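Local coordinates for protein extracellular ligand-binding receptor (Rhodopseudomonas palustris, PDB 3SG0) that probably serves as the periplasmic solute-binding component of a transport system, capturing aromatic acids such as benzoylformate, at residues D169-G174 with Y244-V249; V218-A223 with V228-A233. All blocks are in the same frame, centred on the assembly; numbering follows the deposited sequence.

Contact 1. Residues D169-G174 with Y244-V249; sequences DAYGEG and YQTHGV. With 173 (benzoyl-formic acid), chain B.
Tyr171, in the first turn of helix 170-186, faces the loop after strand 242-244 with its CA 9.6 Å from that of Gly248, so the backbones stay apart and a long side chain must span them. With CG anti to the backbone N (chi1 176°), the phenol reaches across and its OH meets Thr246 OG1 at 2.7 Å, in the ring plane; either hydroxyl could donate. Thr246 OG1 also accepts from Gly248 N (3.2 Å), an ST turn that fixes the threonine hydroxyl. Tyr171 OH lies at the edge of the His247 imidazole, 3.6 Å from CD2. One face of the tyrosine ring carries benzoylformate: the keto oxygen O2 sits 3.8 Å above its centre, and CE1 approaches ligand C1D at 3.4 Å. A leucine in place of Tyr171 would probably leave Thr246 OG1 without its phenol partner and the ligand without a flat aromatic surface beneath it. Asp169 N-caps the helix, OD1 accepting from Gly172 N (3.1 Å), while OD2 salt-bridges Arg198, a ligand-binding residue. His247 is held by Glu270 and Asp143. Tyr171 also touches Thr99 of helix 99-111 and Asp143 of helix 143-156, and Thr246 packs on Phe219 of strand 217-221.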
loop_
_atom_site.group_PDB
_atom_site.type_symbol
_atom_site.label_atom_id
_atom_site.label_comp_id
_atom_site.label_asym_id
_atom_site.label_seq_id
_atom_site.Cartn_x
_atom_site.Cartn_y
_atom_site.Cartn_z
ATOM N N ASP A 169 14.964 3.657 -1.295
ATOM C CA ASP A 169 14.140 3.756 -2.490
ATOM C C ASP A 169 13.068 4.810 -2.268
ATOM O O ASP A 169 13.038 5.461 -1.217
ATOM C CB ASP A 169 13.544 2.396 -2.891
ATOM C CG ASP A 169 12.563 1.832 -1.870
ATOM O OD1 ASP A 169 11.938 2.598 -1.108
ATOM O OD2 ASP A 169 12.404 0.591 -1.851
ATOM N N ALA A 170 12.192 4.991 -3.249
ATOM C CA ALA A 170 11.226 6.081 -3.182
ATOM C C ALA A 170 10.198 5.898 -2.064
ATOM O O ALA A 170 9.637 6.873 -1.572
ATOM C CB ALA A 170 10.534 6.272 -4.520
ATOM N N TYR A 171 9.944 4.654 -1.660
ATOM C CA TYR A 171 9.052 4.427 -0.523
ATOM C C TYR A 171 9.677 4.954 0.766
ATOM O O TYR A 171 9.084 5.772 1.477
ATOM C CB TYR A 171 8.715 2.945 -0.369
ATOM C CG TYR A 171 7.872 2.660 0.857
ATOM C CD1 TYR A 171 6.513 2.961 0.872
ATOM C CD2 TYR A 171 8.434 2.106 2.000
ATOM C CE1 TYR A 171 5.746 2.714 1.986
ATOM C CE2 TYR A 171 7.672 1.859 3.125
ATOM C CZ TYR A 171 6.323 2.163 3.107
ATOM O OH TYR A 171 5.517 1.923 4.200
ATOM N N GLY A 172 10.884 4.493 1.077
ATOM C CA GLY A 172 11.553 4.954 2.279
ATOM C C GLY A 172 11.757 6.453 2.257
ATOM O O GLY A 172 11.461 7.152 3.226
ATOM N N GLU A 173 12.262 6.962 1.141
ATOM C CA GLU A 173 12.586 8.383 1.058
ATOM C C GLU A 173 11.360 9.289 1.152
ATOM O O GLU A 173 11.469 10.437 1.579
ATOM C CB GLU A 173 13.410 8.685 -0.196
ATOM C CG GLU A 173 14.833 8.146 -0.110
ATOM C CD GLU A 173 15.621 8.782 1.027
ATOM O OE1 GLU A 173 15.953 9.981 0.926
ATOM O OE2 GLU A 173 15.896 8.096 2.029
ATOM N N GLY A 174 10.193 8.782 0.777
ATOM C CA GLY A 174 8.973 9.547 0.957
ATOM C C GLY A 174 8.677 9.808 2.425
ATOM O O GLY A 174 8.162 10.874 2.779
ATOM N N TYR A 244 8.937 3.299 15.938
ATOM C CA TYR A 244 7.808 3.573 15.063
ATOM C C TYR A 244 8.076 2.957 13.703
ATOM O O TYR A 244 9.217 2.951 13.232
ATOM C CB TYR A 244 7.609 5.081 14.951
ATOM C CG TYR A 244 7.293 5.657 16.299
ATOM C CD1 TYR A 244 6.022 5.533 16.832
ATOM C CD2 TYR A 244 8.275 6.255 17.075
ATOM C CE1 TYR A 244 5.722 6.023 18.084
ATOM C CE2 TYR A 244 7.981 6.753 18.334
ATOM C CZ TYR A 244 6.709 6.625 18.829
ATOM O OH TYR A 244 6.412 7.112 20.081
ATOM N N GLN A 245 7.032 2.406 13.090
ATOM C CA GLN A 245 7.141 1.829 11.761
ATOM C C GLN A 245 6.105 2.505 10.867
ATOM O O GLN A 245 5.637 3.606 11.179
ATOM C CB GLN A 245 6.979 0.303 11.812
ATOM C CG GLN A 245 8.127 -0.417 12.529
ATOM C CD GLN A 245 9.048 -1.195 11.591
ATOM O OE1 GLN A 245 9.076 -0.972 10.380
ATOM N NE2 GLN A 245 9.803 -2.129 12.154
ATOM N N THR A 246 5.779 1.855 9.756
ATOM C CA THR A 246 4.837 2.364 8.762
ATOM C C THR A 246 3.822 1.282 8.432
ATOM O O THR A 246 3.970 0.126 8.836
ATOM C CB THR A 246 5.531 2.731 7.442
ATOM O OG1 THR A 246 5.998 1.534 6.802
ATOM C CG2 THR A 246 6.679 3.704 7.664
ATOM N N HIS A 247 2.807 1.643 7.650
ATOM C CA HIS A 247 1.792 0.681 7.243
ATOM C C HIS A 247 2.322 -0.443 6.349
ATOM O O HIS A 247 1.586 -1.375 6.034
ATOM C CB HIS A 247 0.573 1.369 6.618
ATOM C CG HIS A 247 0.871 2.192 5.399
ATOM N ND1 HIS A 247 -0.130 2.831 4.700
ATOM C CD2 HIS A 247 2.029 2.491 4.759
ATOM C CE1 HIS A 247 0.396 3.489 3.683
ATOM N NE2 HIS A 247 1.705 3.302 3.694
ATOM N N GLY A 248 3.592 -0.367 5.947
ATOM C CA GLY A 248 4.240 -1.493 5.293
ATOM C C GLY A 248 4.359 -2.714 6.195
ATOM O O GLY A 248 4.615 -3.814 5.692
ATOM N N VAL A 249 4.172 -2.549 7.503
ATOM C CA VAL A 249 4.327 -3.673 8.419
ATOM C C VAL A 249 3.004 -4.290 8.859
ATOM O O VAL A 249 2.997 -5.202 9.683
ATOM C CB VAL A 249 5.161 -3.297 9.679
ATOM C CG1 VAL A 249 6.447 -2.575 9.278
ATOM C CG2 VAL A 249 4.345 -2.482 10.690
HETATM O O1B 173 B . 4.990 1.091 -1.723
HETATM C C1 173 B . 5.790 0.290 -1.318
HETATM O O1A 173 B . 7.064 0.146 -1.856
HETATM C C2 173 B . 5.539 -0.453 -0.034
HETATM O O2 173 B . 6.427 -1.039 0.511
HETATM C C1G 173 B . 4.134 -0.474 0.480
HETATM C C2D 173 B . 2.992 -0.752 -0.492
HETATM C C2E 173 B . 1.561 -0.752 0.004
HETATM C C3 173 B . 1.285 -0.454 1.477
HETATM C C1E 173 B . 2.458 -0.172 2.435
HETATM C C1D 173 B . 3.893 -0.185 1.950
#

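Contact 2. Residues V218-A223 with V228-A233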
loop_
_atom_site.group_PDB
_atom_site.type_symbol
_atom_site.label_atom_id
_atom_site.label_comp_id
_atom_site.label_asym_id
_atom_site.label_seq_id
_atom_site.Cartn_x
_atom_site.Cartn_y
_atom_site.Cartn_z
ATOM N N VAL A 218 13.157 5.709 17.592
ATOM C CA VAL A 218 13.658 5.467 16.248
ATOM C C VAL A 218 12.491 5.214 15.304
ATOM O O VAL A 218 11.560 4.473 15.638
ATOM C CB VAL A 218 14.638 4.279 16.204
ATOM C CG1 VAL A 218 15.100 4.022 14.774
ATOM C CG2 VAL A 218 15.836 4.551 17.095
ATOM N N PHE A 219 12.551 5.851 14.137
ATOM C CA PHE A 219 11.601 5.624 13.062
ATOM C C PHE A 219 12.204 4.702 12.013
ATOM O O PHE A 219 13.339 4.910 11.568
ATOM C CB PHE A 219 11.223 6.944 12.395
ATOM C CG PHE A 219 10.029 6.817 11.508
ATOM C CD1 PHE A 219 8.763 7.005 12.031
ATOM C CD2 PHE A 219 10.151 6.435 10.176
ATOM C CE1 PHE A 219 7.641 6.852 11.244
ATOM C CE2 PHE A 219 9.021 6.279 9.381
ATOM C CZ PHE A 219 7.769 6.492 9.924
ATOM N N ILE A 220 11.431 3.696 11.610
ATOM C CA ILE A 220 11.833 2.766 10.562
ATOM C C ILE A 220 10.841 2.878 9.403
ATOM O O ILE A 220 9.632 2.722 9.613
ATOM C CB ILE A 220 11.836 1.314 11.094
ATOM C CG1 ILE A 220 12.804 1.188 12.277
ATOM C CG2 ILE A 220 12.177 0.331 9.966
ATOM C CD1 ILE A 220 12.710 -0.136 13.008
ATOM N N ALA A 221 11.345 3.146 8.197
ATOM C CA ALA A 221 10.504 3.215 7.004
ATOM C C ALA A 221 10.792 2.007 6.118
ATOM O O ALA A 221 11.739 1.999 5.326
ATOM C CB ALA A 221 10.735 4.511 6.242
ATOM N N SER A 222 9.963 0.983 6.261
ATOM C CA SER A 222 10.192 -0.311 5.637
ATOM C C SER A 222 8.851 -0.983 5.348
ATOM O O SER A 222 7.790 -0.420 5.629
ATOM C CB SER A 222 11.056 -1.158 6.576
ATOM O OG SER A 222 11.392 -2.406 6.003
ATOM N N ALA A 223 8.888 -2.179 4.775
ATOM C CA ALA A 223 7.655 -2.877 4.429
ATOM C C ALA A 223 7.914 -4.365 4.310
ATOM O O ALA A 223 9.014 -4.788 3.916
ATOM C CB ALA A 223 7.078 -2.351 3.137
ATOM N N VAL A 228 11.329 -6.330 9.828
ATOM C CA VAL A 228 11.652 -6.909 11.134
ATOM C C VAL A 228 13.117 -6.684 11.506
ATOM O O VAL A 228 13.436 -6.354 12.649
ATOM C CB VAL A 228 11.309 -8.410 11.196
ATOM C CG1 VAL A 228 11.827 -9.033 12.482
ATOM C CG2 VAL A 228 9.799 -8.607 11.068
ATOM N N LEU A 229 14.006 -6.857 10.534
ATOM C CA LEU A 229 15.446 -6.811 10.773
ATOM C C LEU A 229 15.929 -5.582 11.556
ATOM O O LEU A 229 16.583 -5.724 12.586
ATOM C CB LEU A 229 16.196 -6.947 9.447
ATOM C CG LEU A 229 17.712 -6.770 9.482
ATOM C CD1 LEU A 229 18.354 -7.807 10.389
ATOM C CD2 LEU A 229 18.289 -6.846 8.078
ATOM N N PRO A 230 15.626 -4.366 11.083
ATOM C CA PRO A 230 16.125 -3.216 11.853
ATOM C C PRO A 230 15.549 -3.123 13.266
ATOM O O PRO A 230 16.246 -2.670 14.171
ATOM C CB PRO A 230 15.704 -2.003 11.010
ATOM C CG PRO A 230 14.625 -2.527 10.091
ATOM C CD PRO A 230 14.980 -3.955 9.824
ATOM N N GLN A 231 14.298 -3.535 13.456
ATOM C CA GLN A 231 13.702 -3.460 14.783
ATOM C C GLN A 231 14.351 -4.473 15.734
ATOM O O GLN A 231 14.700 -4.133 16.863
ATOM C CB GLN A 231 12.179 -3.636 14.715
ATOM C CG GLN A 231 11.520 -3.534 16.081
ATOM C CD GLN A 231 10.177 -2.837 16.057
ATOM O OE1 GLN A 231 9.629 -2.522 15.000
ATOM N NE2 GLN A 231 9.646 -2.579 17.244
ATOM N N LYS A 232 14.522 -5.706 15.275
ATOM C CA LYS A 232 15.228 -6.705 16.070
ATOM C C LYS A 232 16.667 -6.286 16.355
ATOM O O LYS A 232 17.168 -6.489 17.460
ATOM C CB LYS A 232 15.208 -8.072 15.384
ATOM C CG LYS A 232 13.871 -8.783 15.454
ATOM C CD LYS A 232 13.968 -10.211 14.926
ATOM C CE LYS A 232 14.297 -11.199 16.029
ATOM N NZ LYS A 232 13.148 -11.380 16.962
ATOM N N ALA A 233 17.340 -5.714 15.365
ATOM C CA ALA A 233 18.729 -5.310 15.555
ATOM C C ALA A 233 18.842 -4.214 16.608
ATOM O O ALA A 233 19.735 -4.248 17.457
ATOM C CB ALA A 233 19.340 -4.863 14.233
#
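Ile220 on strand 217-221 and Pro230 on helix 228-236 meet through apolar side chains, and the backbones lie close enough, 7.5 Å between their CA atoms, for an isoleucine and a proline ring to meet directly. The two branches of the isoleucine divide the work. CG2, anti to the backbone N, touches Pro230 CG at 3.8 Å, side chain crossing side chain at a slant; the other branch carries CD1 onward to the next residue of the helix. A beta-branched residue suits a strand, and here its two branches give the helix two apolar points of contact. Proline fits the first turn of a helix, where its missing N-H costs little, and its compact ring presents carbon to the sheet.

The second contact is with the backbone and the aliphatic root of Gln231. Ile220 CD1 lies 3.8 Å from Gln231 N and 3.9 Å from Gln231 CB. Gln231 thus offers carbon to the isoleucine, while its amide oxygen accepts from Gln245 NE2, giving this buried polar end a partner.

No hydrogen bond joins the two segments; the packing belongs to the beta-alpha-beta unit of strand 217-221, helix 228-236 and strand 242-244. Ile220 also packs on Ile165 of strand 161-167 and Ile243 of strand 242-244, and helix 252-258 borders Val228 and Gln231 through Phe254.

In the fold
From the N terminus, the chain first reaches residues 169-174 at the start of helix 170-186, then strand 189-196 and helix 204-212, before entering strand 217-221. Contact 2 closes a short loop, with four residues between its segments, and is nested inside the much longer loop that contact 1 closes when the chain arrives at 244-249. Their centres lie about 10 Å apart. Tyr244 O lies 2.8 Å from Ile220 N, probably a hydrogen bond between adjacent parallel strands. Contact 2 thus packs a helix on the four-stranded parallel sheet, and contact 1 ties the start of helix 170-186 to the loop after strand 242-244, beside the ligand.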